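PDB 3CK6: zinc transport protein ZntB from Vibrio parahaemolyticus RIMD 2210633, which probably acts as a Zn2+:proton symporter of the CorA metal ion transporter family, mediating zinc uptake, and forms a funnel-shaped homopentamer with its cytoplasmic domain. Local coordinates for residues E[4-9]-E[34-39]; E[42-47]-E[59-64]; E[25-30]-E[102-107]; E[80-85]-E[95-100]; E[113-118]-E[143-148]. The protein carries 1 engineered substitution. One frame throughout, in Å; residues are numbered along the deposited sequence.

Contact 1. Residues E[4-9]-E[34-39]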
# COMPACT_ATOMS: atom_id res chain seq x y z
N MSE E 4 23.54 24.93 -35.52
CA MSE E 4 22.28 25.49 -36.02
C MSE E 4 21.12 24.50 -36.20
O MSE E 4 19.95 24.91 -36.23
CB MSE E 4 22.51 26.27 -37.33
CG MSE E 4 23.15 27.65 -37.17
SE MSE E 4 22.24 28.86 -35.92
CE MSE E 4 23.34 28.56 -34.33
N GLY E 5 21.43 23.21 -36.32
CA GLY E 5 20.43 22.20 -36.68
C GLY E 5 19.83 21.44 -35.50
O GLY E 5 20.34 21.51 -34.39
N PHE E 6 18.73 20.73 -35.75
CA PHE E 6 18.10 19.93 -34.68
C PHE E 6 18.90 18.68 -34.31
O PHE E 6 18.88 18.24 -33.17
CB PHE E 6 16.63 19.57 -34.98
CG PHE E 6 16.46 18.45 -35.98
CD1 PHE E 6 16.30 18.73 -37.34
CD2 PHE E 6 16.45 17.12 -35.55
CE1 PHE E 6 16.15 17.69 -38.27
CE2 PHE E 6 16.30 16.08 -36.47
CZ PHE E 6 16.15 16.37 -37.84
N MSE E 7 19.61 18.11 -35.28
CA MSE E 7 20.30 16.84 -35.02
C MSE E 7 21.69 17.08 -34.47
O MSE E 7 22.54 17.66 -35.14
CB MSE E 7 20.33 15.92 -36.25
CG MSE E 7 20.44 14.41 -35.83
SE MSE E 7 20.62 13.29 -37.34
CE MSE E 7 18.86 13.54 -38.14
N ILE E 8 21.91 16.63 -33.24
CA ILE E 8 23.20 16.78 -32.56
C ILE E 8 24.22 15.76 -33.09
O ILE E 8 25.33 16.13 -33.50
CB ILE E 8 23.04 16.60 -31.03
CG1 ILE E 8 21.92 17.53 -30.52
CG2 ILE E 8 24.36 16.82 -30.30
CD1 ILE E 8 21.43 17.20 -29.13
N GLU E 9 23.85 14.50 -33.06
CA GLU E 9 24.74 13.43 -33.51
C GLU E 9 23.95 12.28 -34.10
O GLU E 9 22.77 12.06 -33.75
CB GLU E 9 25.61 12.95 -32.35
CG GLU E 9 27.03 12.67 -32.75
CD GLU E 9 28.00 12.87 -31.60
OE1 GLU E 9 28.31 11.88 -30.91
OE2 GLU E 9 28.45 14.01 -31.40
N TYR E 34 19.93 8.56 -33.33
CA TYR E 34 19.79 9.97 -33.65
C TYR E 34 19.61 10.70 -32.32
O TYR E 34 18.63 10.48 -31.62
CB TYR E 34 18.58 10.19 -34.55
CG TYR E 34 18.59 9.33 -35.80
CD1 TYR E 34 19.16 9.81 -36.99
CD2 TYR E 34 18.10 8.03 -35.78
CE1 TYR E 34 19.22 9.01 -38.14
CE2 TYR E 34 18.16 7.23 -36.93
CZ TYR E 34 18.70 7.73 -38.10
OH TYR E 34 18.77 6.92 -39.22
N HIS E 35 20.56 11.56 -31.97
CA HIS E 35 20.44 12.38 -30.77
C HIS E 35 20.06 13.79 -31.21
O HIS E 35 20.76 14.37 -32.05
CB HIS E 35 21.77 12.40 -30.02
CG HIS E 35 21.68 13.00 -28.65
ND1 HIS E 35 20.76 12.58 -27.72
CD2 HIS E 35 22.43 13.95 -28.05
CE1 HIS E 35 20.93 13.27 -26.61
NE2 HIS E 35 21.93 14.11 -26.78
N CYS E 36 18.95 14.32 -30.67
CA CYS E 36 18.33 15.55 -31.20
C CYS E 36 17.99 16.62 -30.15
O CYS E 36 17.78 16.30 -28.98
CB CYS E 36 17.05 15.24 -31.96
SG CYS E 36 17.24 13.93 -33.19
N GLU E 37 17.92 17.87 -30.61
CA GLU E 37 17.43 19.00 -29.83
C GLU E 37 15.89 19.00 -29.84
O GLU E 37 15.27 19.17 -30.87
CB GLU E 37 17.96 20.33 -30.38
CG GLU E 37 19.50 20.47 -30.36
CD GLU E 37 20.07 20.87 -29.00
OE1 GLU E 37 19.40 20.62 -27.97
OE2 GLU E 37 21.19 21.43 -28.96
N ARG E 38 15.30 18.78 -28.67
CA ARG E 38 13.85 18.69 -28.57
C ARG E 38 13.13 20.01 -28.90
O ARG E 38 12.01 19.99 -29.42
CB ARG E 38 13.46 18.20 -27.17
CG ARG E 38 11.96 18.05 -26.93
CD ARG E 38 11.67 17.09 -25.79
NE ARG E 38 12.04 17.67 -24.49
CZ ARG E 38 13.02 17.21 -23.71
NH1 ARG E 38 13.26 17.82 -22.56
NH2 ARG E 38 13.76 16.15 -24.09
N LEU E 39 13.79 21.14 -28.64
CA LEU E 39 13.16 22.46 -28.83
C LEU E 39 13.39 23.12 -30.18
O LEU E 39 12.92 24.22 -30.43
CB LEU E 39 13.56 23.43 -27.70
CG LEU E 39 13.10 23.04 -26.29
CD1 LEU E 39 13.54 24.08 -25.26
CD2 LEU E 39 11.59 22.82 -26.22
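A classic beta bulge joins the antiparallel strands 7-12 and 32-37. I8 and E9 both face H35, and the carbonyl of H35 takes a bond from each. I8 N is 2.8 Å from H35 O, but that bond is bent, 137° at the hydrogen. E9 N is farther from H35 O, at 3.3 Å, yet straighter, and it sits on a lone pair. H35 N gives a straight bond to E9 O. Beyond the M7-C36 pair, E37 N meets F6 O at 2.8 Å, almost in line.

Side chains pack on both faces. On the face of M7 and C36, each sulfur or selenium meets the edge of an aromatic ring. C36 SG lies 4.0 Å from F6 CE2. The selenium of M7 lies in the plane of the Y34 ring. On the face of H35, I8 runs alongside the imidazole, pointing the same way. Its CD1 also touches the backbone of C36, while CG1 meets E37 CG.

The polar ends are held from farther out. H35 ND1 bonds S109 OG. E37 forms a salt bridge with R111. E9 forms one with R122 and also accepts from W11 NE1. W46 covers F6, M7 and Y34. M7 SE lies 3.8 Å from Y34 CD1, and the bend at chi3 (-67°) brings M7 CE to 3.9 Å from the same carbon.

Contact 2. Residues E[42-47]-E[59-64]. Engineered in segment 42-47: G45 (natural residue Ser).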
# COMPACT_ATOMS: atom_id res chain seq x y z
N ASP E 42 12.59 22.44 -36.24
CA ASP E 42 12.62 21.45 -37.33
C ASP E 42 12.35 19.99 -36.92
O ASP E 42 12.13 19.14 -37.80
CB ASP E 42 13.98 21.50 -38.05
CG ASP E 42 14.19 22.79 -38.88
OD1 ASP E 42 13.28 23.63 -39.03
OD2 ASP E 42 15.33 22.94 -39.39
N ILE E 43 12.39 19.68 -35.62
CA ILE E 43 12.33 18.26 -35.20
C ILE E 43 10.96 17.61 -35.43
O ILE E 43 10.89 16.48 -35.91
CB ILE E 43 12.84 18.02 -33.74
CG1 ILE E 43 12.97 16.50 -33.48
CG2 ILE E 43 11.98 18.76 -32.72
CD1 ILE E 43 13.49 16.14 -32.07
N ARG E 44 9.88 18.33 -35.12
CA ARG E 44 8.55 17.79 -35.37
C ARG E 44 8.35 17.38 -36.84
O ARG E 44 7.76 16.33 -37.12
CB ARG E 44 7.45 18.79 -34.97
CG ARG E 44 6.06 18.33 -35.37
CD ARG E 44 4.99 19.31 -34.93
NE ARG E 44 4.83 19.34 -33.48
CZ ARG E 44 4.05 18.51 -32.79
NH1 ARG E 44 3.96 18.65 -31.46
NH2 ARG E 44 3.36 17.54 -33.41
N GLY E 45 8.80 18.23 -37.77
CA GLY E 45 8.63 17.96 -39.20
C GLY E 45 9.35 16.69 -39.61
O GLY E 45 8.80 15.84 -40.33
N TRP E 46 10.59 16.57 -39.14
CA TRP E 46 11.40 15.38 -39.39
C TRP E 46 10.72 14.11 -38.88
O TRP E 46 10.62 13.12 -39.61
CB TRP E 46 12.77 15.56 -38.75
CG TRP E 46 13.72 14.47 -38.99
CD1 TRP E 46 14.34 14.15 -40.17
CD2 TRP E 46 14.21 13.54 -38.02
NE1 TRP E 46 15.18 13.07 -39.99
CE2 TRP E 46 15.12 12.68 -38.68
CE3 TRP E 46 13.97 13.35 -36.66
CZ2 TRP E 46 15.79 11.66 -38.02
CZ3 TRP E 46 14.63 12.33 -35.99
CH2 TRP E 46 15.52 11.48 -36.69
N LEU E 47 10.24 14.15 -37.64
CA LEU E 47 9.58 12.99 -37.02
C LEU E 47 8.32 12.56 -37.80
O LEU E 47 8.12 11.37 -38.08
CB LEU E 47 9.24 13.29 -35.55
CG LEU E 47 10.43 13.35 -34.59
CD1 LEU E 47 10.03 13.90 -33.25
CD2 LEU E 47 11.09 11.97 -34.42
N HIS E 59 3.34 13.95 -27.60
CA HIS E 59 3.75 13.52 -26.26
C HIS E 59 5.25 13.66 -26.07
O HIS E 59 5.71 14.14 -25.02
CB HIS E 59 3.28 12.10 -25.91
CG HIS E 59 3.14 11.87 -24.43
ND1 HIS E 59 3.90 10.94 -23.74
CD2 HIS E 59 2.34 12.45 -23.50
CE1 HIS E 59 3.56 10.95 -22.46
NE2 HIS E 59 2.62 11.86 -22.29
N LEU E 60 6.01 13.28 -27.11
CA LEU E 60 7.48 13.35 -27.09
C LEU E 60 8.01 14.77 -26.88
O LEU E 60 9.00 14.97 -26.19
CB LEU E 60 8.07 12.78 -28.37
CG LEU E 60 9.58 12.49 -28.37
CD1 LEU E 60 9.91 11.22 -27.59
CD2 LEU E 60 10.14 12.41 -29.79
N LEU E 61 7.36 15.73 -27.52
CA LEU E 61 7.83 17.10 -27.54
C LEU E 61 7.07 18.01 -26.55
O LEU E 61 7.23 19.22 -26.59
CB LEU E 61 7.72 17.68 -28.97
CG LEU E 61 8.43 16.94 -30.12
CD1 LEU E 61 8.22 17.70 -31.41
CD2 LEU E 61 9.92 16.73 -29.85
N ALA E 62 6.23 17.42 -25.70
CA ALA E 62 5.35 18.20 -24.82
C ALA E 62 6.16 19.06 -23.86
O ALA E 62 7.30 18.73 -23.54
CB ALA E 62 4.42 17.26 -24.04
N ASP E 63 5.59 20.17 -23.39
CA ASP E 63 6.25 20.97 -22.35
C ASP E 63 6.51 20.13 -21.09
O ASP E 63 7.65 20.07 -20.60
CB ASP E 63 5.42 22.21 -22.01
CG ASP E 63 6.16 23.17 -21.08
OD1 ASP E 63 7.41 23.07 -20.98
OD2 ASP E 63 5.49 24.04 -20.45
N GLU E 64 5.46 19.48 -20.57
CA GLU E 64 5.55 18.75 -19.31
C GLU E 64 5.74 17.26 -19.59
O GLU E 64 5.34 16.77 -20.66
CB GLU E 64 4.29 18.94 -18.47
CG GLU E 64 3.79 20.41 -18.31
CD GLU E 64 4.29 21.11 -17.04
OE1 GLU E 64 3.63 22.10 -16.60
OE2 GLU E 64 5.33 20.69 -16.48
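L61 has CG anti to its carbonyl carbon (chi1 -56°) and an extended chi2, which push its two methyls across to helix 43-49. I43 answers with CG1 anti to N, which leaves CG2 in the crowded position between N and the carbonyl carbon. R44 also has CG anti to N, and its chain bends only at chi3 (-69°).

The contact is apolar, with no hydrogen bond between the two segments. L61 carries most of it. Its CD1 rests 3.8 Å from R44 CB and also lies over one face of the R44 guanidinium. Its CD2 meets I43 CG2 at 4.1 Å, where the two side chains cross obliquely. Deeper in, L47 and L60 cross at about a right angle, and L47 CD1 touches L60 CD2 at 3.8 Å. The charged end of R44 turns to D58 and E48 in two salt bridges. These hold the guanidinium where L61 can lie on it.

L61 is the first residue after helix 54-60 to leave helical backbone angles. The two short helices, 43-49 and 54-60, follow each other in the chain and pack on the sheet of the cytoplasmic domain. I43 and L60 both rest on T110, and L47 rests on I108, all on strand 106-111. H59 stacks on F214 of the second subunit.

Contact 3. Residues E[25-30]-E[102-107]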
# COMPACT_ATOMS: atom_id res chain seq x y z
N ALA E 25 18.99 15.95 -41.97
CA ALA E 25 17.63 15.46 -41.73
C ALA E 25 17.22 14.54 -42.88
O ALA E 25 16.73 15.01 -43.92
CB ALA E 25 16.67 16.61 -41.59
N GLU E 26 17.44 13.25 -42.69
CA GLU E 26 17.15 12.27 -43.75
C GLU E 26 16.06 11.28 -43.29
O GLU E 26 15.28 11.58 -42.37
CB GLU E 26 18.45 11.58 -44.17
CG GLU E 26 19.57 12.56 -44.57
CD GLU E 26 20.75 11.92 -45.32
OE1 GLU E 26 21.31 10.90 -44.83
OE2 GLU E 26 21.13 12.46 -46.40
N HIS E 27 15.99 10.13 -43.93
CA HIS E 27 15.09 9.07 -43.52
C HIS E 27 15.80 8.22 -42.45
O HIS E 27 16.96 7.86 -42.62
CB HIS E 27 14.72 8.22 -44.74
CG HIS E 27 13.60 7.26 -44.52
ND1 HIS E 27 13.64 6.27 -43.55
CD2 HIS E 27 12.41 7.10 -45.15
CE1 HIS E 27 12.53 5.56 -43.60
NE2 HIS E 27 11.76 6.05 -44.55
N ILE E 28 15.11 7.91 -41.36
CA ILE E 28 15.69 7.08 -40.31
C ILE E 28 15.92 5.62 -40.78
O ILE E 28 15.22 5.11 -41.68
CB ILE E 28 14.91 7.14 -38.96
CG1 ILE E 28 13.63 6.32 -39.02
CG2 ILE E 28 14.62 8.61 -38.55
CD1 ILE E 28 13.07 5.98 -37.65
N GLN E 29 16.93 4.97 -40.19
CA GLN E 29 17.31 3.62 -40.57
C GLN E 29 17.45 2.74 -39.33
O GLN E 29 17.88 3.21 -38.28
CB GLN E 29 18.64 3.61 -41.34
CG GLN E 29 18.76 4.63 -42.48
CD GLN E 29 17.82 4.36 -43.65
OE1 GLN E 29 17.54 5.26 -44.45
NE2 GLN E 29 17.32 3.14 -43.75
N PRO E 30 17.06 1.46 -39.45
CA PRO E 30 17.20 0.54 -38.33
C PRO E 30 18.66 0.43 -37.88
O PRO E 30 19.56 0.48 -38.71
CB PRO E 30 16.70 -0.80 -38.92
CG PRO E 30 15.79 -0.40 -40.03
CD PRO E 30 16.45 0.80 -40.63
N TYR E 102 11.99 4.42 -29.50
CA TYR E 102 12.50 3.30 -30.31
C TYR E 102 11.45 3.05 -31.39
O TYR E 102 10.32 2.71 -31.08
CB TYR E 102 12.76 2.06 -29.45
CG TYR E 102 13.29 0.81 -30.19
CD1 TYR E 102 14.48 0.86 -30.93
CD2 TYR E 102 12.63 -0.40 -30.10
CE1 TYR E 102 14.97 -0.27 -31.60
CE2 TYR E 102 13.14 -1.57 -30.76
CZ TYR E 102 14.31 -1.48 -31.50
OH TYR E 102 14.83 -2.57 -32.15
N PHE E 103 11.83 3.30 -32.64
CA PHE E 103 10.88 3.46 -33.72
C PHE E 103 11.50 2.89 -35.00
O PHE E 103 12.61 3.24 -35.38
CB PHE E 103 10.46 4.93 -33.89
CG PHE E 103 9.41 5.15 -34.96
CD1 PHE E 103 8.04 4.94 -34.69
CD2 PHE E 103 9.77 5.55 -36.25
CE1 PHE E 103 7.07 5.14 -35.67
CE2 PHE E 103 8.80 5.77 -37.24
CZ PHE E 103 7.44 5.56 -36.94
N GLN E 104 10.77 1.96 -35.62
CA GLN E 104 11.26 1.19 -36.78
C GLN E 104 12.72 0.75 -36.62
O GLN E 104 13.49 0.80 -37.58
CB GLN E 104 11.10 1.98 -38.09
CG GLN E 104 9.67 2.34 -38.48
CD GLN E 104 9.59 3.37 -39.61
OE1 GLN E 104 8.51 3.65 -40.11
NE2 GLN E 104 10.73 3.95 -40.01
N GLY E 105 13.11 0.35 -35.41
CA GLY E 105 14.43 -0.24 -35.18
C GLY E 105 15.54 0.80 -34.96
O GLY E 105 16.71 0.44 -34.86
N ALA E 106 15.18 2.07 -34.94
CA ALA E 106 16.12 3.16 -34.64
C ALA E 106 15.85 3.72 -33.25
O ALA E 106 14.71 3.72 -32.78
CB ALA E 106 15.98 4.27 -35.66
N LEU E 107 16.90 4.24 -32.63
CA LEU E 107 16.79 4.91 -31.35
C LEU E 107 16.92 6.39 -31.58
O LEU E 107 17.94 6.84 -32.08
CB LEU E 107 17.94 4.45 -30.45
CG LEU E 107 17.72 3.92 -29.03
CD1 LEU E 107 18.54 4.76 -28.01
CD2 LEU E 107 16.25 3.74 -28.62
O HOH W 1 13.89 3.01 -39.62
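F103 to A106 form a type I' turn, with Q104 and G105 both at positive phi (41° and 84°), and the incoming loop 25-30 passes beside it with P30 CA 4.3 Å from G105 CA. The turn is closed by two backbone bonds. F103 N reaches A106 O at 2.9 Å, and A106 N returns to F103 O.

I28 is the main side chain of the loop. Its CG1 takes the crowded position between N and the carbonyl carbon (chi1 76°), so CD1 points into the turn. That methyl meets F103 CD2 at 3.6 Å, in the plane of the ring and at its edge. It is equally near the carbonyl of F103 and also touches A106 CB. Two residues on, P30 packs against the turn backbone. P30 CG lies 3.6 Å from Q104 O, and P30 CA makes a CH...O contact with G105 O at 3.5 Å.

No direct hydrogen bond crosses between the two segments. A water links them instead. It donates to Q104 O at 3.0 Å, and its bonds to I28 O and Q104 NE2 are weak. I28 O is also met by H27 ND1 at 2.7 Å, in the imidazole plane and on a lone pair. I28 also packs on W46 and Y34, and Q104 N bonds N76. This is a tight beta hairpin with a two-residue type I' turn, which joins the neighbouring inner strands 96-103 and 106-111 of the sheet.

Contact 4. Residues E[80-85]-E[95-100]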
# COMPACT_ATOMS: atom_id res chain seq x y z
N ILE E 80 10.79 7.72 -21.33
CA ILE E 80 11.13 9.02 -20.81
C ILE E 80 11.84 8.87 -19.49
O ILE E 80 11.37 8.14 -18.63
CB ILE E 80 9.85 9.91 -20.68
CG1 ILE E 80 9.23 10.10 -22.08
CG2 ILE E 80 10.18 11.25 -19.97
CD1 ILE E 80 7.81 10.70 -22.11
N LEU E 81 12.95 9.61 -19.33
CA LEU E 81 13.80 9.55 -18.15
C LEU E 81 14.25 10.93 -17.72
O LEU E 81 14.17 11.89 -18.49
CB LEU E 81 15.05 8.69 -18.42
CG LEU E 81 14.79 7.25 -18.87
CD1 LEU E 81 16.10 6.64 -19.31
CD2 LEU E 81 14.13 6.38 -17.76
N ARG E 82 14.71 11.02 -16.49
CA ARG E 82 15.26 12.26 -15.96
C ARG E 82 16.69 12.03 -15.47
O ARG E 82 17.06 10.92 -15.04
CB ARG E 82 14.36 12.80 -14.84
CG ARG E 82 13.02 13.32 -15.31
CD ARG E 82 12.94 14.87 -15.24
NE ARG E 82 11.63 15.36 -15.70
CZ ARG E 82 11.21 16.62 -15.63
NH1 ARG E 82 11.99 17.57 -15.15
NH2 ARG E 82 9.99 16.93 -16.05
N GLY E 83 17.50 13.10 -15.55
CA GLY E 83 18.87 13.10 -15.06
C GLY E 83 19.21 14.39 -14.34
O GLY E 83 18.48 15.38 -14.46
N ILE E 84 20.31 14.37 -13.60
CA ILE E 84 20.83 15.57 -12.91
C ILE E 84 21.13 16.70 -13.91
O ILE E 84 21.66 16.46 -14.99
CB ILE E 84 22.08 15.23 -12.07
CG1 ILE E 84 21.74 14.14 -11.04
CG2 ILE E 84 22.64 16.47 -11.31
CD1 ILE E 84 20.63 14.55 -10.02
N ASN E 85 20.78 17.93 -13.55
CA ASN E 85 21.00 19.08 -14.40
C ASN E 85 22.37 19.66 -14.03
O ASN E 85 22.48 20.33 -12.99
CB ASN E 85 19.89 20.10 -14.13
CG ASN E 85 19.84 21.21 -15.17
OD1 ASN E 85 20.84 21.52 -15.83
ND2 ASN E 85 18.66 21.82 -15.31
N MSE E 95 15.84 18.52 -12.56
CA MSE E 95 16.32 17.46 -13.42
C MSE E 95 15.84 17.60 -14.85
O MSE E 95 14.72 18.03 -15.10
CB MSE E 95 15.88 16.11 -12.86
CG MSE E 95 16.28 15.91 -11.41
SE MSE E 95 15.87 14.10 -10.86
CE MSE E 95 17.14 13.11 -11.91
N LEU E 96 16.73 17.23 -15.77
CA LEU E 96 16.47 17.25 -17.21
C LEU E 96 15.69 16.04 -17.68
O LEU E 96 15.92 14.92 -17.21
CB LEU E 96 17.79 17.32 -17.99
CG LEU E 96 18.96 16.39 -17.62
CD1 LEU E 96 18.84 14.97 -18.18
CD2 LEU E 96 20.30 17.03 -18.03
N SER E 97 14.79 16.25 -18.64
CA SER E 97 14.05 15.15 -19.25
C SER E 97 14.71 14.72 -20.57
O SER E 97 14.96 15.55 -21.46
CB SER E 97 12.61 15.56 -19.50
OG SER E 97 11.92 14.47 -20.06
N ILE E 98 15.00 13.42 -20.66
CA ILE E 98 15.53 12.79 -21.87
C ILE E 98 14.40 11.90 -22.42
O ILE E 98 13.90 11.01 -21.72
CB ILE E 98 16.78 11.94 -21.58
CG1 ILE E 98 17.96 12.76 -21.03
CG2 ILE E 98 17.18 11.08 -22.85
CD1 ILE E 98 18.37 13.93 -21.91
N ARG E 99 13.95 12.19 -23.64
CA ARG E 99 12.81 11.48 -24.17
C ARG E 99 13.24 10.68 -25.39
O ARG E 99 13.77 11.20 -26.37
CB ARG E 99 11.67 12.41 -24.45
CG ARG E 99 11.45 13.36 -23.25
CD ARG E 99 10.25 14.11 -23.44
NE ARG E 99 10.15 15.18 -22.46
CZ ARG E 99 9.39 16.25 -22.63
NH1 ARG E 99 8.71 16.40 -23.76
NH2 ARG E 99 9.36 17.19 -21.68
N ILE E 100 13.00 9.39 -25.29
CA ILE E 100 13.58 8.45 -26.21
C ILE E 100 12.48 7.67 -26.91
O ILE E 100 11.58 7.12 -26.26
CB ILE E 100 14.50 7.43 -25.46
CG1 ILE E 100 15.66 8.15 -24.75
CG2 ILE E 100 14.96 6.28 -26.41
CD1 ILE E 100 16.50 7.19 -23.95
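R82 and M95 make the one side-chain bond between these segments. R82 NH1 gives it to M95 O at 2.8 Å, from 31° above the carbonyl plane. The same guanidinium carries S97 CB over one face. It also makes a cation-pi contact with F186, and its NH2 has a weak bond to S65 O. The backbone N of R82 points away from strand 96-103 and is met by Q190 OE1.

Four backbone bonds join the strands. L81 and I98 exchange a pair, and so do G83 and L96. I98 N reaches L81 O at 2.8 Å, and L96 N reaches G83 O at 2.9 Å. This is the regular antiparallel ladder of a beta hairpin, strands 77-83 and 96-103, inside the mixed sheet of the cytoplasmic domain. R82 CA comes within 3.0 Å of L96 O, a short CH...O contact.

On the face of R82 and S97, R99 NE gives S97 OG a straight bond of 3.1 Å, in the guanidinium plane. R99 NH1 goes on to the carbonyls of L60 and A62. S97 O accepts from R38 NH2. The selenomethionine M95 folds back at chi3, and its CE lies 3.4 Å from G83 C.

Contact 5. Residues E[113-118]-E[143-148]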
# COMPACT_ATOMS: atom_id res chain seq x y z
N ILE E 113 18.61 20.23 -22.59
CA ILE E 113 19.90 20.71 -22.13
C ILE E 113 20.79 19.50 -21.95
O ILE E 113 20.28 18.44 -21.62
CB ILE E 113 19.74 21.45 -20.79
CG1 ILE E 113 18.70 20.73 -19.93
CG2 ILE E 113 19.29 22.85 -21.05
CD1 ILE E 113 19.08 20.56 -18.49
N PRO E 114 22.10 19.63 -22.20
CA PRO E 114 23.01 18.48 -22.20
C PRO E 114 23.01 17.64 -20.91
O PRO E 114 22.86 18.18 -19.82
CB PRO E 114 24.38 19.12 -22.44
CG PRO E 114 24.06 20.37 -23.22
CD PRO E 114 22.82 20.88 -22.56
N SER E 115 23.13 16.33 -21.11
CA SER E 115 23.30 15.34 -20.04
C SER E 115 24.75 14.88 -20.08
O SER E 115 25.26 14.50 -21.14
CB SER E 115 22.33 14.18 -20.30
OG SER E 115 22.84 12.91 -19.87
N ARG E 116 25.42 14.90 -18.93
CA ARG E 116 26.80 14.45 -18.83
C ARG E 116 26.89 12.95 -19.17
O ARG E 116 27.83 12.54 -19.83
CB ARG E 116 27.40 14.75 -17.45
CG ARG E 116 28.81 14.19 -17.26
CD ARG E 116 29.92 15.24 -17.44
NE ARG E 116 30.10 15.69 -18.82
CZ ARG E 116 31.17 15.45 -19.58
NH1 ARG E 116 32.18 14.72 -19.11
NH2 ARG E 116 31.24 15.93 -20.82
N ALA E 117 25.90 12.17 -18.75
CA ALA E 117 25.82 10.72 -19.08
C ALA E 117 25.90 10.43 -20.58
O ALA E 117 26.65 9.54 -21.04
CB ALA E 117 24.54 10.15 -18.51
N ILE E 118 25.11 11.16 -21.37
CA ILE E 118 25.13 11.00 -22.82
C ILE E 118 26.41 11.57 -23.48
O ILE E 118 26.93 10.97 -24.41
CB ILE E 118 23.82 11.51 -23.46
CG1 ILE E 118 22.65 10.61 -23.01
CG2 ILE E 118 23.94 11.47 -25.01
CD1 ILE E 118 21.28 11.14 -23.35
N GLU E 143 22.02 3.39 -17.18
CA GLU E 143 23.03 3.31 -16.13
C GLU E 143 23.85 4.60 -15.97
O GLU E 143 24.26 4.94 -14.86
CB GLU E 143 23.96 2.11 -16.33
CG GLU E 143 23.29 0.76 -16.09
CD GLU E 143 23.22 0.35 -14.60
OE1 GLU E 143 22.86 1.20 -13.74
OE2 GLU E 143 23.51 -0.84 -14.30
N GLY E 144 24.10 5.29 -17.08
CA GLY E 144 24.84 6.56 -17.00
C GLY E 144 24.08 7.58 -16.15
O GLY E 144 24.66 8.22 -15.28
N LEU E 145 22.78 7.71 -16.43
CA LEU E 145 21.88 8.59 -15.67
C LEU E 145 21.82 8.21 -14.18
O LEU E 145 21.91 9.10 -13.32
CB LEU E 145 20.48 8.61 -16.30
CG LEU E 145 20.31 9.28 -17.68
CD1 LEU E 145 18.92 9.03 -18.23
CD2 LEU E 145 20.61 10.77 -17.61
N ASN E 146 21.71 6.91 -13.87
CA ASN E 146 21.85 6.39 -12.49
C ASN E 146 23.15 6.82 -11.82
O ASN E 146 23.14 7.36 -10.71
CB ASN E 146 21.81 4.85 -12.45
CG ASN E 146 20.42 4.27 -12.62
OD1 ASN E 146 19.43 4.99 -12.48
ND2 ASN E 146 20.34 2.94 -12.91
N GLY E 147 24.27 6.53 -12.50
CA GLY E 147 25.61 6.90 -12.02
C GLY E 147 25.73 8.37 -11.62
O GLY E 147 26.27 8.69 -10.56
N LYS E 148 25.23 9.26 -12.46
CA LYS E 148 25.27 10.70 -12.12
C LYS E 148 24.34 11.10 -10.97
O LYS E 148 24.67 12.02 -10.21
CB LYS E 148 25.04 11.57 -13.37
CG LYS E 148 26.03 11.29 -14.52
CD LYS E 148 27.48 11.45 -14.07
CE LYS E 148 28.44 11.17 -15.21
NZ LYS E 148 29.87 11.43 -14.83
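K148 leaves helix 134-161 with CB pointing at the start of helix 116-126. Its CG comes 4.3 Å from A117 N, and 4.4 Å from A117 CB. A bend at chi2 (-56°) then sends the extended rest of the chain obliquely across R116. K148 CD is 4.4 Å from R116 CG, and K148 CE closes on the same carbon at 3.7 Å. NZ is beside it too, and its charge goes to E120 in a salt bridge.

One turn earlier in helix 134-161, the two helices come close at A117 and G144. A117 CB rests 3.5 Å from G144 C, since G144 has no side chain to keep the helices apart. Next to it, L145 CD2 touches A117 CB and S115 OG, the latter at 3.8 Å. S115 is the N-cap of helix 116-126. Its OG accepts from I118 N at 3.2 Å, in a nearly straight bond of 166°.

No hydrogen bond crosses between the segments, so they meet by close packing and by the aliphatic part of K148. R116 and K148 carry like charges at their ends. R116 NH1 has a long, weak ion pair with E120, whose carboxylate therefore probably offsets both positive groups.

How the contacts relate
Contact 1 closes the first loop from the N terminus, pairing strand 7-12 with strand 32-37. Contact 3 opens inside that loop, at 25-30, and closes far later at 102-107, so the two cross. Contacts 2 and 4 both nest within the loop of contact 3: contact 2 joins helices 43-49 and 54-60, and contact 4 pairs strands 77-83 and 96-103. Contact 5 follows in series and ties helix 116-126 to helix 134-161. Contacts 1, 3 and 4 share one sheet. W46 of contact 2 packs on contacts 1 and 3. Contact 4 also reaches the segment 59-64 of contact 2 through R99, and I113 packs on contact 4 from contact 5.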